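Local coordinates for type II restriction enzyme MspI (PDB 1SA3), which recognises the double-stranded DNA sequence 5'-CCGG-3' and cleaves each strand after the first cytosine, leaving terminal 5'-phosphates, at a contact of chain A with DNA. Sequence-based numbering; all coordinates share one arbitrary frame.

A contact of chain A with DNA. Residues 127, 249, 251, 259, 261. With nucleotides of chain B; nucleotides of chain C.
Side chains from strands 127-131 and 258-261, together with the end of strand 246-249, reach into the major groove and read Hoogsteen edges in part of the CCGG site. At the centre lies the pair of DG6 of chain B with DC5 of chain C. Ser127, at the start of its strand, donates from its hydroxyl OG to N7 of DG6 of chain B over 2.8 Å; OG accepts from Lys261 NZ, which leaves its hydrogen for N7, and its approach to O6 is weak. Gln259 approaches the same guanine at its O6: amide NE2 of Gln259 donates to O6 of DG6 of chain B over 2.7 Å, with O6 only 2° out of the amide plane. Its CG is anti to the backbone N (chi1 -172°) and the chain runs on extended, which carries the amide down to the bases. NE2 also binds water 1, which meets the N4 amino group of DC5 of chain B, so the amide reaches the neighbouring pair through water. The length of Lys261 and a bend at chi4 (-66°) bring Lys261 NZ to O6 of DG7 of chain B at 2.8 Å. Its other N-H groups serve Ser127 OG and, from above the carbonyl plane, Gln259 OE1, tying the base contact to both neighbours. O6 of DG6 of chain B, 3.1 Å from Lys261 NZ, lies roughly in line with CE-NZ and is probably attracted mainly by charge. The lysine probably fixes the amide's flip, since glutamine can accept through OE1 and donate through NE2. Water 2 joins Ser127 and Lys261 to DG7 N7. Across the pair, the backbone carbonyl O of Tyr249 accepts from N4 of DC5 of chain C at 3.1 Å, a test for cytosine's amino group. The tyrosine ring stands almost perpendicular to this base, its face toward the C5 edge with Tyr249 CZ 3.6 Å from C5 of DC5 of chain C, and its OH reaches phosphate oxygen OP2 through water 3. The single, asymmetrically bound endonuclease chain thus reads part of CCGG, directly and through water.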
ATOM      1  N   SER A 127       0.117   0.630   8.932  1.00 15.96           N
ATOM      2  CA  SER A 127       0.593   1.965   8.600  1.00 12.92           C
ATOM      3  C   SER A 127       0.880   2.119   7.113  1.00 13.43           C
ATOM      4  O   SER A 127       1.591   1.303   6.524  1.00  9.95           O
ATOM      5  CB  SER A 127       1.861   2.269   9.400  1.00 13.99           C
ATOM      6  OG  SER A 127       1.616   2.145  10.793  1.00 14.52           O
ATOM      7  N   TYR A 249      -1.113   8.708  15.378  1.00 12.28           N
ATOM      8  CA  TYR A 249       0.093   9.526  15.351  1.00 15.06           C
ATOM      9  C   TYR A 249       1.388   8.777  15.080  1.00 14.94           C
ATOM     10  O   TYR A 249       1.516   7.580  15.368  1.00 15.32           O
ATOM     11  CB  TYR A 249       0.235  10.333  16.657  1.00 16.52           C
ATOM     12  CG  TYR A 249       0.763   9.555  17.850  1.00 16.91           C
ATOM     13  CD1 TYR A 249      -0.085   8.784  18.652  1.00 19.86           C
ATOM     14  CD2 TYR A 249       2.113   9.612  18.189  1.00 15.71           C
ATOM     15  CE1 TYR A 249       0.410   8.094  19.770  1.00 19.63           C
ATOM     16  CE2 TYR A 249       2.614   8.925  19.291  1.00 15.93           C
ATOM     17  CZ  TYR A 249       1.765   8.175  20.077  1.00 17.91           C
ATOM     18  OH  TYR A 249       2.290   7.512  21.163  1.00 22.98           O
ATOM     19  N   SER A 251       5.107   8.165  15.959  1.00 17.09           N
ATOM     20  CA  SER A 251       5.914   8.270  17.175  1.00 18.03           C
ATOM     21  C   SER A 251       7.383   8.519  16.881  1.00 19.27           C
ATOM     22  O   SER A 251       8.169   8.761  17.797  1.00 18.91           O
ATOM     23  CB  SER A 251       5.814   6.970  17.967  1.00 17.06           C
ATOM     24  OG  SER A 251       6.214   5.892  17.140  1.00 16.45           O
ATOM     25  N   GLN A 259      -0.194   9.929  11.377  1.00 13.03           N
ATOM     26  CA  GLN A 259       0.068   8.630  10.770  1.00 11.19           C
ATOM     27  C   GLN A 259      -1.276   8.066  10.351  1.00 12.20           C
ATOM     28  O   GLN A 259      -2.279   8.254  11.044  1.00 13.13           O
ATOM     29  CB  GLN A 259       0.710   7.648  11.745  1.00 14.00           C
ATOM     30  CG  GLN A 259       1.166   6.362  11.048  1.00 10.57           C
ATOM     31  CD  GLN A 259       1.460   5.225  12.025  1.00 13.63           C
ATOM     32  OE1 GLN A 259       0.580   4.801  12.774  1.00 16.73           O
ATOM     33  NE2 GLN A 259       2.692   4.722  12.007  1.00 12.48           N
ATOM     34  N   LYS A 261      -3.290   4.508   8.917  1.00 12.64           N
ATOM     35  CA  LYS A 261      -3.246   3.073   8.713  1.00 11.23           C
ATOM     36  C   LYS A 261      -4.360   2.766   7.733  1.00 11.76           C
ATOM     37  O   LYS A 261      -5.404   3.421   7.747  1.00 14.79           O
ATOM     38  CB  LYS A 261      -3.455   2.320  10.032  1.00 14.46           C
ATOM     39  CG  LYS A 261      -2.406   2.656  11.108  1.00 14.58           C
ATOM     40  CD  LYS A 261      -2.392   1.612  12.218  1.00 18.33           C
ATOM     41  CE  LYS A 261      -1.529   2.032  13.403  1.00 10.28           C
ATOM     42  NZ  LYS A 261      -0.052   2.131  13.137  1.00 13.45           N
TER
ATOM     43  P    DC B   5       7.567   2.028   3.988  1.00 17.88           P
ATOM     44  OP1  DC B   5       7.844   1.322   2.720  1.00 15.09           O
ATOM     45  OP2  DC B   5       6.335   2.840   4.121  1.00 13.12           O
ATOM     46  O5'  DC B   5       7.626   0.931   5.134  1.00 17.18           O
ATOM     47  C5'  DC B   5       8.834   0.204   5.326  1.00 20.55           C
ATOM     48  C4'  DC B   5       8.700  -0.741   6.489  1.00 16.13           C
ATOM     49  O4'  DC B   5       8.975  -0.026   7.723  1.00 17.83           O
ATOM     50  C3'  DC B   5       7.281  -1.291   6.606  1.00 18.89           C
ATOM     51  O3'  DC B   5       7.166  -2.670   6.322  1.00 14.34           O
ATOM     52  C2'  DC B   5       6.872  -1.033   8.041  1.00 20.42           C
ATOM     53  C1'  DC B   5       8.101  -0.487   8.748  1.00 21.34           C
ATOM     54  N1   DC B   5       7.662   0.673   9.541  1.00 16.41           N
ATOM     55  C2   DC B   5       7.736   0.616  10.932  1.00 14.08           C
ATOM     56  O2   DC B   5       8.262  -0.366  11.459  1.00 13.41           O
ATOM     57  N3   DC B   5       7.227   1.635  11.664  1.00 14.46           N
ATOM     58  C4   DC B   5       6.670   2.683  11.054  1.00 16.77           C
ATOM     59  N4   DC B   5       6.158   3.654  11.820  1.00 14.14           N
ATOM     60  C5   DC B   5       6.612   2.784   9.633  1.00 13.29           C
ATOM     61  C6   DC B   5       7.127   1.771   8.923  1.00 17.27           C
ATOM     62  P    DG B   6       5.725  -3.365   6.464  1.00 15.77           P
ATOM     63  OP1  DG B   6       5.713  -4.525   5.532  1.00 15.44           O
ATOM     64  OP2  DG B   6       4.655  -2.332   6.359  1.00 12.08           O
ATOM     65  O5'  DG B   6       5.756  -3.869   7.970  1.00 15.22           O
ATOM     66  C5'  DG B   6       4.684  -3.591   8.863  1.00 15.80           C
ATOM     67  C4'  DG B   6       5.089  -3.957  10.268  1.00 12.14           C
ATOM     68  O4'  DG B   6       5.804  -2.809  10.793  1.00 13.07           O
ATOM     69  C3'  DG B   6       3.893  -4.152  11.195  1.00 17.97           C
ATOM     70  O3'  DG B   6       3.613  -5.505  11.504  1.00 20.19           O
ATOM     71  C2'  DG B   6       4.258  -3.425  12.474  1.00 16.25           C
ATOM     72  C1'  DG B   6       5.433  -2.526  12.135  1.00 14.49           C
ATOM     73  N9   DG B   6       4.905  -1.164  12.193  1.00 12.07           N
ATOM     74  C8   DG B   6       4.494  -0.372  11.143  1.00 15.46           C
ATOM     75  N7   DG B   6       3.913   0.737  11.534  1.00 13.63           N
ATOM     76  C5   DG B   6       3.979   0.690  12.922  1.00 13.11           C
ATOM     77  C6   DG B   6       3.504   1.614  13.904  1.00 12.77           C
ATOM     78  O6   DG B   6       2.900   2.683  13.730  1.00 13.02           O
ATOM     79  N1   DG B   6       3.785   1.177  15.198  1.00 15.01           N
ATOM     80  C2   DG B   6       4.432  -0.004  15.512  1.00 19.17           C
ATOM     81  N2   DG B   6       4.605  -0.263  16.827  1.00 16.11           N
ATOM     82  N3   DG B   6       4.873  -0.869  14.608  1.00 13.89           N
ATOM     83  C4   DG B   6       4.616  -0.462  13.344  1.00 14.33           C
ATOM     84  P    DG B   7       2.134  -5.886  11.998  1.00 19.61           P
ATOM     85  OP1  DG B   7       1.994  -7.348  11.825  1.00 21.78           O
ATOM     86  OP2  DG B   7       1.136  -4.975  11.385  1.00 18.91           O
ATOM     87  O5'  DG B   7       2.186  -5.548  13.547  1.00 20.58           O
ATOM     88  C5'  DG B   7       3.278  -6.006  14.335  1.00 22.57           C
ATOM     89  C4'  DG B   7       3.034  -5.690  15.790  1.00 25.47           C
ATOM     90  O4'  DG B   7       3.102  -4.255  15.984  1.00 25.62           O
ATOM     91  C3'  DG B   7       1.661  -6.134  16.292  1.00 25.01           C
ATOM     92  O3'  DG B   7       1.773  -6.693  17.598  1.00 31.46           O
ATOM     93  C2'  DG B   7       0.867  -4.844  16.349  1.00 27.54           C
ATOM     94  C1'  DG B   7       1.941  -3.815  16.666  1.00 24.92           C
ATOM     95  N9   DG B   7       1.603  -2.481  16.183  1.00 20.80           N
ATOM     96  C8   DG B   7       1.514  -2.066  14.876  1.00 19.54           C
ATOM     97  N7   DG B   7       1.114  -0.830  14.757  1.00 14.61           N
ATOM     98  C5   DG B   7       0.944  -0.393  16.064  1.00 14.54           C
ATOM     99  C6   DG B   7       0.511   0.868  16.574  1.00 16.80           C
ATOM    100  O6   DG B   7       0.178   1.888  15.947  1.00 17.27           O
ATOM    101  N1   DG B   7       0.481   0.871  17.968  1.00 15.06           N
ATOM    102  C2   DG B   7       0.821  -0.197  18.771  1.00 17.90           C
ATOM    103  N2   DG B   7       0.732  -0.001  20.094  1.00 15.54           N
ATOM    104  N3   DG B   7       1.222  -1.369  18.310  1.00 15.10           N
ATOM    105  C4   DG B   7       1.258  -1.398  16.958  1.00 19.81           C
TER
ATOM    106  P    DC C   5       1.452   5.679  25.876  1.00 33.68           P
ATOM    107  OP1  DC C   5       1.670   5.244  27.281  1.00 38.52           O
ATOM    108  OP2  DC C   5       1.537   7.117  25.532  1.00 28.87           O
ATOM    109  O5'  DC C   5       2.550   4.924  25.003  1.00 35.35           O
ATOM    110  C5'  DC C   5       2.403   4.775  23.604  1.00 38.40           C
ATOM    111  C4'  DC C   5       3.250   3.624  23.118  1.00 34.70           C
ATOM    112  O4'  DC C   5       2.722   3.198  21.841  1.00 35.44           O
ATOM    113  C3'  DC C   5       4.737   3.934  22.909  1.00 33.84           C
ATOM    114  O3'  DC C   5       5.572   2.905  23.452  1.00 30.42           O
ATOM    115  C2'  DC C   5       4.883   3.983  21.398  1.00 34.67           C
ATOM    116  C1'  DC C   5       3.765   3.086  20.899  1.00 30.17           C
ATOM    117  N1   DC C   5       3.239   3.504  19.593  1.00 25.76           N
ATOM    118  C2   DC C   5       3.336   2.614  18.537  1.00 21.00           C
ATOM    119  O2   DC C   5       3.788   1.486  18.762  1.00 16.48           O
ATOM    120  N3   DC C   5       2.940   3.001  17.302  1.00 17.98           N
ATOM    121  C4   DC C   5       2.439   4.228  17.116  1.00 17.09           C
ATOM    122  N4   DC C   5       2.076   4.573  15.878  1.00 13.06           N
ATOM    123  C5   DC C   5       2.291   5.150  18.190  1.00 16.91           C
ATOM    124  C6   DC C   5       2.696   4.750  19.404  1.00 22.44           C
TER
HETATM  125  O   HOH W   1       4.780   5.842  10.351  1.00 14.80           O
HETATM  126  O   HOH W   2       0.573  -0.696  11.890  1.00 17.71           O
HETATM  127  O   HOH W   3       1.518   8.649  23.476  1.00 22.26           O